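Local coordinates for protein salmonella plasmid virulence: SpvB (Salmonella typhimurium, PDB 6P0X) that probably transfers ADP-ribose from NAD+ to an arginine of host actin, blocking filament assembly, and is represented here by its N-terminal domain, at residues 192-197 with 264-269; 203-208 with 281-286; 179-184 with 220-225. All coordinates share one frame; numbering follows the deposited sequence.

Interaction 1. Residues 192-197 with 264-269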
loop_
_atom_site.group_PDB
_atom_site.type_symbol
_atom_site.label_atom_id
_atom_site.label_comp_id
_atom_site.label_asym_id
_atom_site.label_seq_id
_atom_site.Cartn_x
_atom_site.Cartn_y
_atom_site.Cartn_z
ATOM N N ASP A 192 -2.401 -18.698 7.698
ATOM C CA ASP A 192 -1.155 -19.352 8.079
ATOM C C ASP A 192 -0.906 -19.209 9.575
ATOM O O ASP A 192 -0.975 -18.106 10.126
ATOM C CB ASP A 192 0.021 -18.763 7.299
ATOM C CG ASP A 192 -0.092 -18.995 5.809
ATOM O OD1 ASP A 192 -0.987 -19.757 5.388
ATOM O OD2 ASP A 192 0.721 -18.415 5.057
ATOM N N ASN A 193 -0.634 -20.339 10.228
ATOM C CA ASN A 193 -0.315 -20.410 11.653
ATOM C C ASN A 193 -1.467 -19.942 12.536
ATOM O O ASN A 193 -1.249 -19.556 13.688
ATOM C CB ASN A 193 0.954 -19.611 11.976
ATOM C CG ASN A 193 2.165 -20.118 11.221
ATOM O OD1 ASN A 193 2.426 -21.321 11.178
ATOM N ND2 ASN A 193 2.907 -19.201 10.607
ATOM N N VAL A 194 -2.696 -19.989 12.029
ATOM C CA VAL A 194 -3.880 -19.591 12.780
ATOM C C VAL A 194 -4.707 -20.837 13.064
ATOM O O VAL A 194 -5.007 -21.614 12.149
ATOM C CB VAL A 194 -4.708 -18.540 12.019
ATOM C CG1 VAL A 194 -5.960 -18.179 12.805
ATOM C CG2 VAL A 194 -3.875 -17.294 11.739
ATOM N N ASP A 195 -5.060 -21.032 14.331
ATOM C CA ASP A 195 -5.966 -22.113 14.708
ATOM C C ASP A 195 -7.377 -21.746 14.263
ATOM O O ASP A 195 -8.001 -20.844 14.829
ATOM C CB ASP A 195 -5.901 -22.347 16.213
ATOM C CG ASP A 195 -6.831 -23.452 16.674
ATOM O OD1 ASP A 195 -7.242 -24.282 15.836
ATOM O OD2 ASP A 195 -7.154 -23.488 17.880
ATOM N N LEU A 196 -7.884 -22.448 13.253
ATOM C CA LEU A 196 -9.147 -22.099 12.617
ATOM C C LEU A 196 -10.366 -22.620 13.367
ATOM O O LEU A 196 -11.458 -22.652 12.789
ATOM C CB LEU A 196 -9.163 -22.609 11.174
ATOM C CG LEU A 196 -8.073 -22.029 10.270
ATOM C CD1 LEU A 196 -8.233 -22.529 8.846
ATOM C CD2 LEU A 196 -8.101 -20.509 10.313
ATOM N N ASN A 197 -10.219 -23.017 14.627
ATOM C CA ASN A 197 -11.333 -23.502 15.426
ATOM C C ASN A 197 -11.878 -22.393 16.322
ATOM O O ASN A 197 -11.249 -21.350 16.522
ATOM C CB ASN A 197 -10.903 -24.706 16.272
ATOM C CG ASN A 197 -10.448 -25.883 15.431
ATOM O OD1 ASN A 197 -11.036 -26.182 14.391
ATOM N ND2 ASN A 197 -9.397 -26.559 15.880
ATOM N N TRP A 264 4.339 -16.327 7.757
ATOM C CA TRP A 264 4.380 -15.235 8.718
ATOM C C TRP A 264 3.724 -15.634 10.035
ATOM O O TRP A 264 2.876 -16.528 10.091
ATOM C CB TRP A 264 3.715 -13.976 8.151
ATOM C CG TRP A 264 2.390 -14.159 7.455
ATOM C CD1 TRP A 264 1.571 -15.255 7.482
ATOM C CD2 TRP A 264 1.736 -13.194 6.623
ATOM N NE1 TRP A 264 0.449 -15.028 6.716
ATOM C CE2 TRP A 264 0.528 -13.770 6.178
ATOM C CE3 TRP A 264 2.058 -11.898 6.208
ATOM C CZ2 TRP A 264 -0.356 -13.092 5.341
ATOM C CZ3 TRP A 264 1.177 -11.226 5.378
ATOM C CH2 TRP A 264 -0.015 -11.823 4.953
ATOM N N LEU A 265 4.140 -14.961 11.102
ATOM C CA LEU A 265 3.674 -15.299 12.438
ATOM C C LEU A 265 2.244 -14.819 12.654
ATOM O O LEU A 265 1.781 -13.867 12.024
ATOM C CB LEU A 265 4.590 -14.677 13.493
ATOM C CG LEU A 265 6.031 -15.185 13.553
ATOM C CD1 LEU A 265 6.853 -14.332 14.504
ATOM C CD2 LEU A 265 6.056 -16.642 13.984
ATOM N N ALA A 266 1.552 -15.483 13.572
ATOM C CA ALA A 266 0.210 -15.092 13.980
ATOM C C ALA A 266 0.312 -14.366 15.313
ATOM O O ALA A 266 0.912 -14.884 16.260
ATOM C CB ALA A 266 -0.709 -16.308 14.101
ATOM N N ARG A 267 -0.271 -13.172 15.382
ATOM C CA ARG A 267 -0.157 -12.350 16.575
ATOM C C ARG A 267 -1.073 -12.862 17.680
ATOM O O ARG A 267 -2.024 -13.613 17.445
ATOM C CB ARG A 267 -0.492 -10.892 16.261
ATOM C CG ARG A 267 -1.896 -10.682 15.731
ATOM C CD ARG A 267 -2.055 -9.301 15.113
ATOM N NE ARG A 267 -1.996 -8.236 16.109
ATOM C CZ ARG A 267 -1.838 -6.950 15.815
ATOM N NH1 ARG A 267 -1.710 -6.571 14.548
ATOM N NH2 ARG A 267 -1.804 -6.046 16.786
ATOM N N GLN A 268 -0.775 -12.433 18.904
ATOM C CA GLN A 268 -1.559 -12.840 20.060
ATOM C C GLN A 268 -2.843 -12.042 20.211
ATOM O O GLN A 268 -3.749 -12.488 20.922
ATOM C CB GLN A 268 -0.727 -12.702 21.335
ATOM C CG GLN A 268 0.379 -13.721 21.465
ATOM C CD GLN A 268 1.168 -13.550 22.745
ATOM O OE1 GLN A 268 0.598 -13.328 23.813
ATOM N NE2 GLN A 268 2.486 -13.653 22.646
ATOM N N ASP A 269 -2.946 -10.882 19.562
ATOM C CA ASP A 269 -4.086 -9.980 19.723
ATOM C C ASP A 269 -4.780 -9.711 18.388
ATOM O O ASP A 269 -4.875 -8.560 17.948
ATOM C CB ASP A 269 -3.638 -8.672 20.373
ATOM C CG ASP A 269 -2.615 -7.913 19.533
ATOM O OD1 ASP A 269 -1.813 -8.555 18.818
ATOM O OD2 ASP A 269 -2.633 -6.664 19.576
#

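Interaction 2. Residues 203-208 with 281-286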
loop_
_atom_site.group_PDB
_atom_site.type_symbol
_atom_site.label_atom_id
_atom_site.label_comp_id
_atom_site.label_asym_id
_atom_site.label_seq_id
_atom_site.Cartn_x
_atom_site.Cartn_y
_atom_site.Cartn_z
ATOM N N ARG A 203 -14.630 -17.290 9.696
ATOM C CA ARG A 203 -14.251 -15.900 9.491
ATOM C C ARG A 203 -13.512 -15.814 8.164
ATOM O O ARG A 203 -12.582 -16.591 7.917
ATOM C CB ARG A 203 -13.364 -15.404 10.636
ATOM C CG ARG A 203 -14.048 -15.384 12.003
ATOM C CD ARG A 203 -13.232 -14.611 13.031
ATOM N NE ARG A 203 -13.636 -13.215 13.185
ATOM C CZ ARG A 203 -14.121 -12.697 14.310
ATOM N NH1 ARG A 203 -14.257 -13.457 15.391
ATOM N NH2 ARG A 203 -14.455 -11.412 14.363
ATOM N N ASP A 204 -13.929 -14.884 7.308
ATOM C CA ASP A 204 -13.222 -14.621 6.058
ATOM C C ASP A 204 -12.128 -13.601 6.334
ATOM O O ASP A 204 -12.413 -12.439 6.642
ATOM C CB ASP A 204 -14.171 -14.131 4.969
ATOM C CG ASP A 204 -13.697 -14.514 3.578
ATOM O OD1 ASP A 204 -12.478 -14.412 3.312
ATOM O OD2 ASP A 204 -14.537 -14.930 2.754
ATOM N N ARG A 205 -10.876 -14.035 6.219
ATOM C CA ARG A 205 -9.745 -13.242 6.669
ATOM C C ARG A 205 -8.849 -12.777 5.528
ATOM O O ARG A 205 -7.759 -12.264 5.785
ATOM C CB ARG A 205 -8.940 -14.048 7.684
ATOM C CG ARG A 205 -8.551 -15.421 7.178
ATOM C CD ARG A 205 -7.797 -16.198 8.234
ATOM N NE ARG A 205 -8.397 -16.019 9.554
ATOM C CZ ARG A 205 -9.388 -16.764 10.029
ATOM N NH1 ARG A 205 -9.897 -17.747 9.293
ATOM N NH2 ARG A 205 -9.873 -16.527 11.240
ATOM N N SER A 206 -9.298 -12.887 4.283
ATOM C CA SER A 206 -8.431 -12.603 3.147
ATOM C C SER A 206 -8.490 -11.151 2.686
ATOM O O SER A 206 -7.812 -10.799 1.716
ATOM C CB SER A 206 -8.784 -13.524 1.977
ATOM O OG SER A 206 -10.031 -13.166 1.414
ATOM N N ALA A 207 -9.268 -10.297 3.356
ATOM C CA ALA A 207 -9.471 -8.942 2.851
ATOM C C ALA A 207 -8.258 -8.049 3.080
ATOM O O ALA A 207 -7.912 -7.241 2.211
ATOM C CB ALA A 207 -10.707 -8.318 3.500
ATOM N N MET A 208 -7.596 -8.188 4.228
ATOM C CA MET A 208 -6.552 -7.247 4.613
ATOM C C MET A 208 -5.370 -7.301 3.647
ATOM O O MET A 208 -5.042 -8.347 3.081
ATOM C CB MET A 208 -6.087 -7.535 6.047
ATOM C CG MET A 208 -4.968 -6.628 6.547
ATOM S SD MET A 208 -5.433 -4.877 6.549
ATOM C CE MET A 208 -3.886 -4.112 7.040
ATOM N N ARG A 281 -9.870 -8.733 9.012
ATOM C CA ARG A 281 -9.223 -9.311 10.181
ATOM C C ARG A 281 -7.711 -9.188 10.044
ATOM O O ARG A 281 -7.160 -9.369 8.955
ATOM C CB ARG A 281 -9.626 -10.778 10.349
ATOM C CG ARG A 281 -9.153 -11.423 11.640
ATOM C CD ARG A 281 -10.117 -12.517 12.084
ATOM N NE ARG A 281 -9.781 -13.077 13.393
ATOM C CZ ARG A 281 -10.085 -12.505 14.556
ATOM N NH1 ARG A 281 -10.725 -11.342 14.584
ATOM N NH2 ARG A 281 -9.743 -13.096 15.694
ATOM N N LEU A 282 -7.042 -8.867 11.152
ATOM C CA LEU A 282 -5.593 -8.694 11.168
ATOM C C LEU A 282 -4.967 -9.751 12.067
ATOM O O LEU A 282 -5.267 -9.812 13.265
ATOM C CB LEU A 282 -5.198 -7.293 11.639
ATOM C CG LEU A 282 -5.218 -6.191 10.576
ATOM C CD1 LEU A 282 -6.637 -5.685 10.351
ATOM C CD2 LEU A 282 -4.282 -5.052 10.956
ATOM N N HIS A 283 -4.091 -10.570 11.489
ATOM C CA HIS A 283 -3.358 -11.587 12.229
ATOM C C HIS A 283 -1.867 -11.301 12.304
ATOM O O HIS A 283 -1.143 -12.042 12.978
ATOM C CB HIS A 283 -3.565 -12.968 11.590
ATOM C CG HIS A 283 -4.932 -13.541 11.792
ATOM N ND1 HIS A 283 -5.375 -13.999 13.015
ATOM C CD2 HIS A 283 -5.949 -13.752 10.922
ATOM C CE1 HIS A 283 -6.608 -14.460 12.892
ATOM N NE2 HIS A 283 -6.980 -14.320 11.631
ATOM N N ARG A 284 -1.384 -10.259 11.635
ATOM C CA ARG A 284 0.043 -10.079 11.426
ATOM C C ARG A 284 0.552 -8.831 12.133
ATOM O O ARG A 284 -0.186 -7.860 12.343
ATOM C CB ARG A 284 0.377 -9.992 9.927
ATOM C CG ARG A 284 -0.243 -11.100 9.084
ATOM C CD ARG A 284 -0.010 -12.477 9.691
ATOM N NE ARG A 284 -0.982 -13.449 9.194
ATOM C CZ ARG A 284 -1.002 -14.735 9.532
ATOM N NH1 ARG A 284 -1.931 -15.538 9.030
ATOM N NH2 ARG A 284 -0.094 -15.222 10.369
ATOM N N LEU A 285 1.832 -8.883 12.498
ATOM C CA LEU A 285 2.587 -7.753 13.018
ATOM C C LEU A 285 3.868 -7.640 12.214
ATOM O O LEU A 285 4.565 -8.641 12.014
ATOM C CB LEU A 285 2.939 -7.927 14.497
ATOM C CG LEU A 285 1.904 -7.628 15.570
ATOM C CD1 LEU A 285 2.312 -8.335 16.850
ATOM C CD2 LEU A 285 1.797 -6.129 15.792
ATOM N N CYS A 286 4.179 -6.435 11.753
ATOM C CA CYS A 286 5.451 -6.230 11.076
ATOM C C CYS A 286 6.580 -6.336 12.094
ATOM O O CYS A 286 6.653 -5.545 13.040
ATOM C CB CYS A 286 5.486 -4.883 10.365
ATOM S SG CYS A 286 7.097 -4.529 9.615
HETATM O O HOH W 1 -8.438 -9.804 6.521
#

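Interaction 3. Residues 179-184 with 220-225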
loop_
_atom_site.group_PDB
_atom_site.type_symbol
_atom_site.label_atom_id
_atom_site.label_comp_id
_atom_site.label_asym_id
_atom_site.label_seq_id
_atom_site.Cartn_x
_atom_site.Cartn_y
_atom_site.Cartn_z
ATOM N N GLY A 179 11.168 9.585 -15.522
ATOM C CA GLY A 179 11.095 8.158 -15.758
ATOM C C GLY A 179 11.539 7.278 -14.612
ATOM O O GLY A 179 11.852 6.104 -14.840
ATOM N N GLU A 180 11.587 7.804 -13.392
ATOM C CA GLU A 180 11.927 7.018 -12.215
ATOM C C GLU A 180 10.657 6.467 -11.576
ATOM O O GLU A 180 9.650 7.171 -11.461
ATOM C CB GLU A 180 12.703 7.869 -11.211
ATOM C CG GLU A 180 13.861 8.632 -11.828
ATOM C CD GLU A 180 14.191 9.901 -11.070
ATOM O OE1 GLU A 180 15.102 9.871 -10.214
ATOM O OE2 GLU A 180 13.523 10.928 -11.320
ATOM N N HIS A 181 10.702 5.200 -11.174
ATOM C CA HIS A 181 9.518 4.505 -10.695
ATOM C C HIS A 181 9.681 4.041 -9.252
ATOM O O HIS A 181 10.793 3.834 -8.757
ATOM C CB HIS A 181 9.194 3.294 -11.577
ATOM C CG HIS A 181 8.837 3.650 -12.987
ATOM N ND1 HIS A 181 7.577 3.447 -13.508
ATOM C CD2 HIS A 181 9.578 4.181 -13.988
ATOM C CE1 HIS A 181 7.556 3.844 -14.767
ATOM N NE2 HIS A 181 8.757 4.294 -15.084
ATOM N N ILE A 182 8.538 3.893 -8.587
ATOM C CA ILE A 182 8.419 3.183 -7.318
ATOM C C ILE A 182 7.230 2.237 -7.431
ATOM O O ILE A 182 6.136 2.659 -7.822
ATOM C CB ILE A 182 8.226 4.137 -6.124
ATOM C CG1 ILE A 182 9.408 5.092 -5.982
ATOM C CG2 ILE A 182 8.062 3.348 -4.842
ATOM C CD1 ILE A 182 9.195 6.128 -4.903
ATOM N N TYR A 183 7.441 0.968 -7.089
ATOM C CA TYR A 183 6.419 -0.065 -7.206
ATOM C C TYR A 183 6.163 -0.686 -5.840
ATOM O O TYR A 183 7.097 -1.163 -5.185
ATOM C CB TYR A 183 6.845 -1.134 -8.220
ATOM C CG TYR A 183 5.922 -2.329 -8.306
ATOM C CD1 TYR A 183 4.570 -2.169 -8.589
ATOM C CD2 TYR A 183 6.406 -3.619 -8.128
ATOM C CE1 TYR A 183 3.723 -3.261 -8.675
ATOM C CE2 TYR A 183 5.567 -4.717 -8.211
ATOM C CZ TYR A 183 4.227 -4.532 -8.485
ATOM O OH TYR A 183 3.387 -5.622 -8.570
ATOM N N TYR A 184 4.898 -0.687 -5.422
ATOM C CA TYR A 184 4.486 -1.188 -4.117
ATOM C C TYR A 184 3.811 -2.544 -4.278
ATOM O O TYR A 184 2.920 -2.699 -5.119
ATOM C CB TYR A 184 3.531 -0.204 -3.433
ATOM C CG TYR A 184 4.123 1.167 -3.194
ATOM C CD1 TYR A 184 4.135 2.124 -4.202
ATOM C CD2 TYR A 184 4.673 1.506 -1.963
ATOM C CE1 TYR A 184 4.673 3.378 -3.992
ATOM C CE2 TYR A 184 5.220 2.760 -1.747
ATOM C CZ TYR A 184 5.215 3.690 -2.765
ATOM O OH TYR A 184 5.753 4.941 -2.561
ATOM N N THR A 220 16.737 1.333 -16.037
ATOM C CA THR A 220 16.643 2.249 -17.162
ATOM C C THR A 220 15.358 3.066 -17.088
ATOM O O THR A 220 14.310 2.543 -16.691
ATOM C CB THR A 220 16.689 1.489 -18.498
ATOM O OG1 THR A 220 15.651 0.501 -18.524
ATOM C CG2 THR A 220 18.031 0.800 -18.669
ATOM N N PRO A 221 15.408 4.344 -17.459
ATOM C CA PRO A 221 14.219 5.195 -17.344
ATOM C C PRO A 221 13.108 4.760 -18.287
ATOM O O PRO A 221 13.348 4.301 -19.406
ATOM C CB PRO A 221 14.740 6.588 -17.718
ATOM C CG PRO A 221 16.221 6.513 -17.524
ATOM C CD PRO A 221 16.594 5.108 -17.876
ATOM N N ALA A 222 11.874 4.914 -17.813
ATOM C CA ALA A 222 10.684 4.630 -18.605
ATOM C C ALA A 222 9.618 5.663 -18.279
ATOM O O ALA A 222 9.291 5.872 -17.105
ATOM C CB ALA A 222 10.159 3.215 -18.337
ATOM N N ALA A 223 9.076 6.304 -19.315
ATOM C CA ALA A 223 8.141 7.403 -19.101
ATOM C C ALA A 223 6.769 6.907 -18.661
ATOM O O ALA A 223 6.117 7.547 -17.828
ATOM C CB ALA A 223 8.020 8.242 -20.373
ATOM N N ASP A 224 6.318 5.775 -19.195
ATOM C CA ASP A 224 4.981 5.271 -18.916
ATOM C C ASP A 224 4.975 4.414 -17.658
ATOM O O ASP A 224 5.935 3.688 -17.379
ATOM C CB ASP A 224 4.459 4.442 -20.091
ATOM C CG ASP A 224 4.429 5.220 -21.392
ATOM O OD1 ASP A 224 4.010 6.396 -21.381
ATOM O OD2 ASP A 224 4.821 4.646 -22.429
ATOM N N LEU A 225 3.883 4.497 -16.905
ATOM C CA LEU A 225 3.703 3.611 -15.763
ATOM C C LEU A 225 3.657 2.167 -16.245
ATOM O O LEU A 225 2.926 1.839 -17.184
ATOM C CB LEU A 225 2.416 3.963 -15.014
ATOM C CG LEU A 225 2.379 5.285 -14.243
ATOM C CD1 LEU A 225 0.948 5.762 -14.090
ATOM C CD2 LEU A 225 3.024 5.116 -12.876
#

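Interaction 1. Residues 192-197 with 264-269
Asn-193 reaches across to the backbone of Trp-264, while the neighbouring Asp-192 lies beside the indole of the same tryptophan. The two loops meet over about 220 Å² near the surface. The carboxamide of Asn-193 points its ND2 at Trp-264 O, 2.7 Å away, and the bond is moderately bent, with 149° at the hydrogen. The oxygen lies almost in the amide plane of Asn-193, yet the amide nitrogen sits well above the plane of the Trp-264 carbonyl. ND2 is also hydrogen-bonded to Ser-263 OG, so the amide nitrogen is held at two points of the same loop. Asparagine suits this place twice over: its backbone has the positive phi of the left-handed helical region, which this residue tolerates well, and its short side chain ends in an N-H donor.

Asp-192 and Trp-264 cross at about a right angle, their carboxylate and ring planes 58° apart. Asp-192 CB is 3.8 Å from Trp-264 NE1, and Asp-192 OD2 approaches that nitrogen obliquely at a similar distance without bonding to it. NE1 gives its hydrogen bond to Asn-190 OD1, which also receives Asp-192 N, and Arg-284 makes a cation-pi contact with the indole.

Farther along, Ala-266 turns its methyl toward the other loop. Its CB touches Asn-193 O at 3.3 Å, and Val-194 CG2 adds an apolar contact to Ala-266 CB at 4.1 Å. Alanine's small CB lets Ala-266 lie close against the Asn-193 carbonyl.

The chemistry is thus mainly polar, with a small apolar patch. Arg-284 bonds Asp-192 O through NH1 and Leu-265 O through NH2 while its guanidinium lies against the indole, so backbone carbonyls of both loops share one cationic donor.

Interaction 2. Residues 203-208 with 281-286
Arg-203 lays its guanidinium flat on that of Arg-281, where the loop before strand 209-211 packs beside strand 280-282, one arm of a two-stranded antiparallel hairpin with strand 271-273. In this stack the centres are 4.0 Å apart and the planes 23° from parallel, although the two side chains as a whole cross at about a right angle. Arg-281 NH1 lies over the face of Arg-203, offset toward its rim. The like charges are offset by acids: Glu-279 forms a salt bridge with Arg-203, and Glu-200 bridges both Arg-205 and Arg-281. Ser-272 OG is a neutral acceptor for Arg-281 NH1.

One direct hydrogen bond joins the segments. Arg-205 NE donates to His-283 NE2 over 3.0 Å, at 161° and close to the guanidinium plane, though tilted from the imidazole plane. Since NE2 accepts, the histidine is probably neutral, a state that the surrounding arginines would also be expected to support. A histidine fits here because its ring nitrogen can serve as an acceptor in a cluster rich in donors.

Apolar packing comes from Met-208 and Leu-282. Methionine's flexible chain bends at chi2 (60°), which sets SD near Leu-282 CD1; beyond it, Met-208 CE meets Leu-282 CD2 at 4.0 Å. Met-208 also lines two pockets holding acrylic acid.

A water bridges the backbones: it accepts from Met-208 N at 2.9 Å, donates weakly to Arg-205 O, and donates to Arg-281 O at 2.8 Å.

Interaction 3. Residues 179-184 with 220-225
The CB of His-181 points toward the loop 220-225, chi1 (-64°) puts CG beside the backbone N and anti to the carbonyl carbon, and the ring reaches the loop with its NE2-CE1 edge. Gly-179, at phi 90° and psi 19°, presents its carbonyl oxygen to the same loop. His-181 NE2 donates to Ala-222 O over a short 2.6 Å, the bond bent to 155° and tilted from both the carbonyl and ring planes. Next to it, His-181 CE1 lies 3.1 Å from Asp-224 O, so the loop backbone curls round this edge of the imidazole, with Leu-225 CA also near the ring plane. The other nitrogen, ND1, bonds to Glu-173 OE1, and Tyr-226 stacks on the ring. With partners of acceptor character at both nitrogens, the histidine may well carry a positive charge.

The backbones add a second tie. Ala-222 N donates to Gly-179 O at 3.2 Å, in the carbonyl plane and on a lone pair. In return, Gly-179 CA comes within 3.2 Å of Ala-222 O in a CA-H...O contact, so that oxygen is approached by both the histidine and the glycine. Glycine suits the spot: a CB here would press on the carbonyl before it as well as on Ala-222 N and Pro-221 CB. Asn-218 also bonds to Gly-179 O and to His-181 N.

The arrangement belongs to antiparallel beta structure in which strand 181-188 pairs with both 165-175 and 215-218: the short connection between the first two is joined, by backbone and histidine bonds, to the loop that leaves strand 215-218.

In the fold
Along the chain the segments alternate: 179-184, 192-197, 203-208, 220-225, 264-269 and 281-286. Interactions 1 and 2 are neighbours, with centres about 9 Å apart. Both draw on the long excursion between strands 181-188 and 209-211 and on the region from the loop after strand 237-244 to strand 280-282 and the residues just after it, and they touch directly, Arg-267 N lying 2.8 Å from His-283 O. Interaction 3 lies on the opposite side of the chain's centre, about 37 Å and 31 Å from the centres of interactions 1 and 2. Strand 181-188 runs from interaction 3 toward the other two, so the contacts join loops on opposite sides of this beta-rich N-terminal domain.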